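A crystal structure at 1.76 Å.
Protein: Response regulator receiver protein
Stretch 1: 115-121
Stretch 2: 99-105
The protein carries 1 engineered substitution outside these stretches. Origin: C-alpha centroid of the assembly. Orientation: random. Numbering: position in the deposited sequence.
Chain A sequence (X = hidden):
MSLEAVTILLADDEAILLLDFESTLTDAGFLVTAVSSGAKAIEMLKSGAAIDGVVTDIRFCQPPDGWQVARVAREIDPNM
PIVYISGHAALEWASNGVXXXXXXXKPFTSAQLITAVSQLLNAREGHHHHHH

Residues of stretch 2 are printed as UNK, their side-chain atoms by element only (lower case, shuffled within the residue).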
# COMPACT_ATOMS: atom_id res chain seq x y z
N THR A 115 -1.43 -16.80 5.45
CA THR A 115 -0.88 -15.54 4.95
C THR A 115 -1.80 -14.37 5.28
O THR A 115 -1.34 -13.36 5.77
CB THR A 115 -0.59 -15.61 3.43
OG1 THR A 115 0.39 -16.64 3.19
CG2 THR A 115 -0.04 -14.29 2.94
N ALA A 116 -3.11 -14.52 5.05
CA ALA A 116 -4.07 -13.47 5.34
C ALA A 116 -4.06 -13.11 6.82
O ALA A 116 -3.96 -11.93 7.17
CB ALA A 116 -5.48 -13.91 4.92
N VAL A 117 -4.11 -14.12 7.68
CA VAL A 117 -4.19 -13.90 9.13
C VAL A 117 -2.90 -13.21 9.61
O VAL A 117 -2.97 -12.18 10.29
CB VAL A 117 -4.47 -15.23 9.89
CG1 VAL A 117 -4.30 -15.07 11.39
CG2 VAL A 117 -5.90 -15.70 9.62
N SER A 118 -1.76 -13.76 9.19
CA SER A 118 -0.42 -13.26 9.64
C SER A 118 -0.14 -11.84 9.17
O SER A 118 0.38 -11.01 9.93
CB SER A 118 0.68 -14.20 9.12
OG SER A 118 0.45 -15.55 9.49
N GLN A 119 -0.47 -11.56 7.91
CA GLN A 119 -0.30 -10.23 7.33
C GLN A 119 -1.11 -9.17 8.09
O GLN A 119 -0.63 -8.08 8.35
CB GLN A 119 -0.73 -10.28 5.86
CG GLN A 119 -0.63 -9.00 5.11
CD GLN A 119 -1.18 -9.16 3.71
OE1 GLN A 119 -0.89 -10.15 3.03
NE2 GLN A 119 -1.99 -8.20 3.27
N LEU A 120 -2.35 -9.50 8.43
CA LEU A 120 -3.20 -8.55 9.16
C LEU A 120 -2.76 -8.35 10.61
O LEU A 120 -2.85 -7.24 11.12
CB LEU A 120 -4.65 -8.98 9.11
CG LEU A 120 -5.26 -8.93 7.70
CD1 LEU A 120 -6.69 -9.47 7.75
CD2 LEU A 120 -5.20 -7.54 7.09
N LEU A 121 -2.28 -9.41 11.25
CA LEU A 121 -1.70 -9.29 12.60
C LEU A 121 -0.44 -8.46 12.55
O LEU A 121 -0.24 -7.60 13.41
CB LEU A 121 -1.38 -10.66 13.19
CG LEU A 121 -2.54 -11.50 13.69
CD1 LEU A 121 -2.12 -12.94 13.67
CD2 LEU A 121 -2.95 -11.09 15.09
N UNK A 99 -13.23 -1.85 7.09
CA UNK A 99 -11.99 -1.48 6.42
C UNK A 99 -10.82 -2.38 6.80
O UNK A 99 -10.75 -2.86 7.93
c UNK A 99 -11.74 -0.07 6.94
c UNK A 99 -13.09 0.43 7.31
c UNK A 99 -13.76 -0.74 7.90
N UNK A 100 -9.92 -2.60 5.84
CA UNK A 100 -8.69 -3.40 6.00
C UNK A 100 -8.88 -4.88 6.33
O UNK A 100 -7.97 -5.53 6.83
o UNK A 100 -7.55 -0.45 7.52
c UNK A 100 -7.72 -2.75 7.02
o UNK A 100 -6.94 -1.11 5.51
c UNK A 100 -7.38 -1.33 6.66
N UNK A 101 -10.07 -5.40 6.04
CA UNK A 101 -10.33 -6.81 6.21
C UNK A 101 -9.94 -7.52 4.92
O UNK A 101 -9.69 -6.87 3.90
o UNK A 101 -12.61 -6.53 5.45
c UNK A 101 -11.80 -7.03 6.53
N UNK A 102 -9.85 -8.85 4.98
CA UNK A 102 -9.63 -9.69 3.79
C UNK A 102 -10.82 -10.64 3.68
O UNK A 102 -11.25 -11.20 4.68
c UNK A 102 -5.76 -10.16 4.07
c UNK A 102 -8.31 -10.47 3.91
c UNK A 102 -7.12 -9.49 3.89
c UNK A 102 -8.16 -11.52 2.82
N UNK A 103 -11.37 -10.81 2.48
CA UNK A 103 -12.33 -11.91 2.29
C UNK A 103 -11.71 -13.02 1.43
O UNK A 103 -11.09 -12.74 0.40
c UNK A 103 -13.72 -11.43 1.73
c UNK A 103 -16.16 -12.23 1.62
c UNK A 103 -14.70 -12.62 1.64
c UNK A 103 -13.57 -10.70 0.40
N UNK A 104 -11.85 -14.26 1.89
CA UNK A 104 -11.39 -15.42 1.14
C UNK A 104 -12.61 -16.17 0.61
O UNK A 104 -13.46 -16.57 1.39
c UNK A 104 -8.39 -15.10 1.83
c UNK A 104 -9.37 -15.73 2.80
c UNK A 104 -10.57 -16.33 2.05
c UNK A 104 -8.69 -16.80 3.62
N UNK A 105 -12.70 -16.34 -0.70
CA UNK A 105 -13.81 -17.09 -1.26
C UNK A 105 -13.37 -18.47 -1.72
O UNK A 105 -12.34 -18.62 -2.38
c UNK A 105 -13.64 -15.76 -3.49
o UNK A 105 -13.77 -14.08 -5.19
c UNK A 105 -14.41 -14.92 -4.52
o UNK A 105 -15.64 -15.10 -4.66
c UNK A 105 -14.53 -16.31 -2.38

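Position 99 has three side-chain carbons that close a ring onto the backbone N. It touches nothing on stretch 1. A ring of this kind is proline, so this is Pro99.

Position 100 has two side-chain carbons, and the second carries two oxygens. The CA-to-CB bond points sideways, and the end of the side chain leads away from the helix. The backbone makes the contact here: the O of position 100 lies 3.4 Å from Leu120 CD2. The side chain is a carboxylate on a single methylene: Asp100. Its phi/psi of 63/20 is left-handed, as suits a turn. OD2 is hydrogen-bonded elsewhere in the structure.

Position 101 has one carbon and one oxygen, the mark of a small hydroxyl side chain. Its CA-to-CB bond points away from the helix, and its CB comes no nearer to stretch 1 than 5.8 Å, at Leu120 CD1. No threonine methyl is present. This is Ser101.

Position 102 has four carbons, forked at the first, with one arm two carbons long. CA-to-CB points toward the helix. The tip of the longer arm is 3.9 Å from Ala116 CB and 3.9 Å from Leu120 CD1. Gln119 is also in contact with this tip. That is isoleucine, Ile102, with chi1 m and chi2 t.

Position 103 has the same four-carbon pattern, forked at the first carbon with one two-carbon arm. Its CB is 9.2 Å from Ala116 CB at the nearest, out of reach. It is Ile103.

Position 104 has four carbons, forked at the second. CA-to-CB points toward the helix. The end of one branch reaches Ala116 CB at 4.4 Å, a looser contact than that of Ile102. That is leucine, Leu104, with chi1 m and chi2 t.

Position 105 has three carbons, the third carrying two oxygens. It is partly exposed and does not reach the helix. The carboxylate sits one methylene further out than in aspartate, so this is Glu105.

The contact is apolar packing of a helix against an antiparallel strand, with Leu120 also packing on the backbone O of Asp100 in the loop before it. The axes make an angle of 179° and approach to 9.9 Å. No hydrogen bond crosses between the stretches. Ala116 and Leu120 are four residues apart, about one helical turn, so both point toward the strand. Ile102 CD1 meets both of them. The small side chain of Ala116 goes with a close backbone approach: its CA is 6.9 Å from the CA of Ile102. Ile102 and Leu104 alternate with Ile103 along the strand, so both face the helix while Ile103 stays out of reach.

Stretch 2, residues 99-105: PDSIILE
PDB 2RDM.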